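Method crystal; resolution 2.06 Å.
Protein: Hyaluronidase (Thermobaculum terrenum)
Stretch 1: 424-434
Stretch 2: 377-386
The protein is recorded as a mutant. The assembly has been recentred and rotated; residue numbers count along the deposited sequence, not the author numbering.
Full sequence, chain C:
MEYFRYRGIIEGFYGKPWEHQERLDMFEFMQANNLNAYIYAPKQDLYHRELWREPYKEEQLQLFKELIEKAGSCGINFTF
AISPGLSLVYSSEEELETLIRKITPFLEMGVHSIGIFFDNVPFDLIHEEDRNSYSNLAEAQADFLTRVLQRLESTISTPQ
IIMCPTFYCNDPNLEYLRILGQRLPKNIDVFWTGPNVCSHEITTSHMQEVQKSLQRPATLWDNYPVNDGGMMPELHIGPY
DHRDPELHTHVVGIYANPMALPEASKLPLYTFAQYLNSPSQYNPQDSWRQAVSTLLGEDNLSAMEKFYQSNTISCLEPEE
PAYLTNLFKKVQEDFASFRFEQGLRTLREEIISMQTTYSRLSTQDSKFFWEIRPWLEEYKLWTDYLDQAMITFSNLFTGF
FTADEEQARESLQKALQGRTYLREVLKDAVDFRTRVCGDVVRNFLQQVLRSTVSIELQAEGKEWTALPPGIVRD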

# COMPACT_ATOMS: atom_id res chain seq x y z
N GLU C 424 6.53 10.64 -30.08
CA GLU C 424 7.77 10.70 -29.30
C GLU C 424 7.52 10.51 -27.79
O GLU C 424 8.12 9.63 -27.17
CB GLU C 424 8.50 12.03 -29.56
CG GLU C 424 9.95 12.06 -29.13
CD GLU C 424 10.58 13.45 -29.26
OE1 GLU C 424 10.00 14.31 -29.96
OE2 GLU C 424 11.64 13.68 -28.64
N VAL C 425 6.64 11.33 -27.20
CA VAL C 425 6.41 11.27 -25.75
C VAL C 425 5.65 10.01 -25.28
O VAL C 425 5.90 9.54 -24.17
CB VAL C 425 5.74 12.54 -25.18
CG1 VAL C 425 6.61 13.76 -25.46
CG2 VAL C 425 4.32 12.73 -25.71
N LEU C 426 4.76 9.46 -26.11
CA LEU C 426 4.12 8.17 -25.79
C LEU C 426 5.13 7.03 -25.71
O LEU C 426 4.97 6.12 -24.89
CB LEU C 426 3.02 7.83 -26.81
CG LEU C 426 1.68 8.56 -26.57
CD1 LEU C 426 0.78 8.43 -27.78
CD2 LEU C 426 0.98 8.04 -25.32
N LYS C 427 6.18 7.09 -26.53
CA LYS C 427 7.30 6.14 -26.42
C LYS C 427 8.09 6.35 -25.13
O LYS C 427 8.35 5.38 -24.42
CB LYS C 427 8.20 6.21 -27.65
CG LYS C 427 7.57 5.58 -28.87
CD LYS C 427 8.36 5.83 -30.14
CE LYS C 427 7.78 5.02 -31.27
NZ LYS C 427 8.37 5.33 -32.59
N ASP C 428 8.44 7.61 -24.83
CA ASP C 428 9.15 7.96 -23.58
C ASP C 428 8.36 7.55 -22.34
O ASP C 428 8.95 7.15 -21.34
CB ASP C 428 9.40 9.48 -23.47
CG ASP C 428 10.42 10.02 -24.46
OD1 ASP C 428 11.25 9.24 -25.00
OD2 ASP C 428 10.40 11.25 -24.68
N ALA C 429 7.03 7.69 -22.41
CA ALA C 429 6.14 7.37 -21.28
C ALA C 429 6.14 5.88 -20.90
O ALA C 429 5.78 5.55 -19.77
CB ALA C 429 4.73 7.87 -21.56
N VAL C 430 6.55 5.00 -21.81
CA VAL C 430 6.79 3.59 -21.46
C VAL C 430 7.77 3.45 -20.27
O VAL C 430 7.61 2.54 -19.45
CB VAL C 430 7.28 2.77 -22.69
CG1 VAL C 430 7.69 1.35 -22.28
CG2 VAL C 430 6.20 2.71 -23.76
N ASP C 431 8.73 4.38 -20.16
CA ASP C 431 9.72 4.40 -19.07
C ASP C 431 9.34 5.16 -17.80
O ASP C 431 10.17 5.29 -16.89
CB ASP C 431 11.06 4.97 -19.59
CG ASP C 431 11.67 4.11 -20.67
OD1 ASP C 431 11.48 2.87 -20.63
OD2 ASP C 431 12.35 4.66 -21.55
N PHE C 432 8.11 5.68 -17.71
CA PHE C 432 7.67 6.35 -16.48
C PHE C 432 7.77 5.38 -15.30
O PHE C 432 7.45 4.21 -15.45
CB PHE C 432 6.23 6.90 -16.61
CG PHE C 432 6.13 8.24 -17.30
CD1 PHE C 432 7.18 8.77 -18.07
CD2 PHE C 432 4.96 8.99 -17.19
CE1 PHE C 432 7.04 10.00 -18.71
CE2 PHE C 432 4.83 10.22 -17.82
CZ PHE C 432 5.87 10.72 -18.58
N ARG C 433 8.24 5.88 -14.17
CA ARG C 433 8.44 5.08 -12.96
C ARG C 433 7.19 4.94 -12.09
O ARG C 433 7.08 3.99 -11.32
CB ARG C 433 9.56 5.68 -12.10
CG ARG C 433 10.93 5.75 -12.77
CD ARG C 433 11.69 6.97 -12.27
NE ARG C 433 13.11 6.95 -12.58
CZ ARG C 433 13.96 7.96 -12.35
NH1 ARG C 433 13.54 9.11 -11.81
NH2 ARG C 433 15.25 7.83 -12.67
N THR C 434 6.26 5.89 -12.21
CA THR C 434 5.04 5.89 -11.39
C THR C 434 3.80 5.55 -12.20
O THR C 434 3.82 5.58 -13.43
CB THR C 434 4.78 7.24 -10.70
OG1 THR C 434 4.19 8.16 -11.63
CG2 THR C 434 6.06 7.82 -10.10
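Stretch 2 (377-386) EEYKLWTDYL

Phe432 is the centre of the contact, with Glu378, Leu381, Trp382 and Tyr385 packed against its ring. Stretch 2 is helical throughout, from Glu377 to Leu386. Stretch 1 is helical from Glu424 through Asp428 and is loop from Phe432 to Thr434. The two run antiparallel: the CA atoms of Tyr385 and Val425 are 7.4 Å apart, those of Trp382 and Ala429 8.7 Å, and those of Glu378 and Phe432 7.2 Å.

Phe432 turns its edge to the face of Trp382, with ring planes at 68°; Phe432 CE2 is 3.5 Å from Trp382 CE2. Glu378 CG covers one face of the Phe432 ring, 3.8 Å from its centroid. Phe432 CZ reaches Leu381 CB at 3.7 Å and Tyr385 OH at 3.6 Å.

Three residues earlier in stretch 1, Ala429 packs against Trp382; Ala429 CB is 3.5 Å from Trp382 CH2. Earlier still in stretch 1, Val425 CB sits over the face of Tyr385, 3.7 Å from the ring centroid.

The polar edge lies in the loop of stretch 1. The Glu378 carboxylate accepts three hydrogen bonds: OE2 from Arg433 N (2.9 Å), and OE1 from both Thr434 N (2.8 Å) and Thr434 OG1 (2.7 Å). A water links the indole to the backbone: its O is 3.0 Å from Trp382 NE1, from which it accepts, and 3.0 Å from Thr434 O, to which it donates.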

# COMPACT_ATOMS: atom_id res chain seq x y z
N GLU C 377 6.28 15.06 -10.65
CA GLU C 377 7.04 15.25 -11.89
C GLU C 377 6.35 14.61 -13.09
O GLU C 377 6.16 15.25 -14.13
CB GLU C 377 8.46 14.70 -11.76
CG GLU C 377 9.38 15.58 -10.91
CD GLU C 377 10.75 14.95 -10.65
OE1 GLU C 377 11.00 13.81 -11.10
OE2 GLU C 377 11.58 15.60 -9.98
N GLU C 378 5.98 13.34 -12.95
CA GLU C 378 5.28 12.63 -14.02
C GLU C 378 3.84 13.14 -14.24
O GLU C 378 3.36 13.11 -15.37
CB GLU C 378 5.34 11.11 -13.81
CG GLU C 378 6.64 10.54 -14.36
CD GLU C 378 7.00 9.15 -13.88
OE1 GLU C 378 6.11 8.38 -13.45
OE2 GLU C 378 8.19 8.80 -13.96
N TYR C 379 3.19 13.64 -13.19
CA TYR C 379 1.90 14.33 -13.32
C TYR C 379 2.00 15.55 -14.25
O TYR C 379 1.19 15.71 -15.17
CB TYR C 379 1.40 14.76 -11.95
CG TYR C 379 0.01 15.36 -11.88
CD1 TYR C 379 -1.11 14.55 -11.94
CD2 TYR C 379 -0.17 16.73 -11.70
CE1 TYR C 379 -2.39 15.08 -11.83
CE2 TYR C 379 -1.45 17.28 -11.60
CZ TYR C 379 -2.55 16.45 -11.66
OH TYR C 379 -3.81 16.98 -11.57
N LYS C 380 3.01 16.40 -14.02
CA LYS C 380 3.25 17.54 -14.92
C LYS C 380 3.53 17.10 -16.35
O LYS C 380 3.00 17.69 -17.29
CB LYS C 380 4.40 18.45 -14.42
CG LYS C 380 4.85 19.47 -15.46
CD LYS C 380 5.39 20.75 -14.87
CE LYS C 380 5.65 21.78 -15.98
NZ LYS C 380 6.64 21.29 -16.98
N LEU C 381 4.37 16.08 -16.52
CA LEU C 381 4.64 15.55 -17.86
C LEU C 381 3.35 15.14 -18.60
O LEU C 381 3.13 15.55 -19.74
CB LEU C 381 5.63 14.38 -17.80
CG LEU C 381 7.14 14.65 -18.02
CD1 LEU C 381 7.59 16.06 -17.65
CD2 LEU C 381 7.99 13.61 -17.31
N TRP C 382 2.48 14.36 -17.94
CA TRP C 382 1.21 13.96 -18.57
C TRP C 382 0.37 15.18 -18.94
O TRP C 382 -0.28 15.19 -19.98
CB TRP C 382 0.39 13.03 -17.65
CG TRP C 382 0.87 11.60 -17.57
CD1 TRP C 382 1.22 10.92 -16.44
CD2 TRP C 382 1.01 10.66 -18.65
NE1 TRP C 382 1.59 9.63 -16.74
CE2 TRP C 382 1.46 9.44 -18.09
CE3 TRP C 382 0.80 10.73 -20.03
CZ2 TRP C 382 1.72 8.31 -18.87
CZ3 TRP C 382 1.06 9.60 -20.80
CH2 TRP C 382 1.51 8.41 -20.22
N THR C 383 0.42 16.21 -18.10
CA THR C 383 -0.25 17.49 -18.35
C THR C 383 0.32 18.22 -19.57
O THR C 383 -0.44 18.74 -20.39
CB THR C 383 -0.17 18.41 -17.11
OG1 THR C 383 -0.52 17.66 -15.93
CG2 THR C 383 -1.08 19.62 -17.25
N ASP C 384 1.65 18.25 -19.69
CA ASP C 384 2.33 18.81 -20.88
C ASP C 384 1.85 18.11 -22.15
O ASP C 384 1.65 18.76 -23.18
CB ASP C 384 3.86 18.66 -20.80
CG ASP C 384 4.50 19.54 -19.73
OD1 ASP C 384 3.95 20.59 -19.35
OD2 ASP C 384 5.60 19.17 -19.26
N TYR C 385 1.65 16.80 -22.08
CA TYR C 385 1.28 16.02 -23.26
C TYR C 385 -0.18 16.27 -23.65
O TYR C 385 -0.50 16.37 -24.84
CB TYR C 385 1.55 14.52 -23.06
CG TYR C 385 2.94 14.16 -22.55
CD1 TYR C 385 4.03 15.05 -22.64
CD2 TYR C 385 3.17 12.90 -22.00
CE1 TYR C 385 5.28 14.69 -22.17
CE2 TYR C 385 4.43 12.54 -21.54
CZ TYR C 385 5.48 13.44 -21.63
OH TYR C 385 6.73 13.07 -21.16
N LEU C 386 -1.06 16.38 -22.66
CA LEU C 386 -2.46 16.74 -22.91
C LEU C 386 -2.59 18.10 -23.60
O LEU C 386 -3.45 18.28 -24.46
CB LEU C 386 -3.27 16.76 -21.61
CG LEU C 386 -3.68 15.40 -21.05
CD1 LEU C 386 -4.27 15.59 -19.66
CD2 LEU C 386 -4.68 14.70 -21.97
O HOH W 1 2.11 7.07 -15.35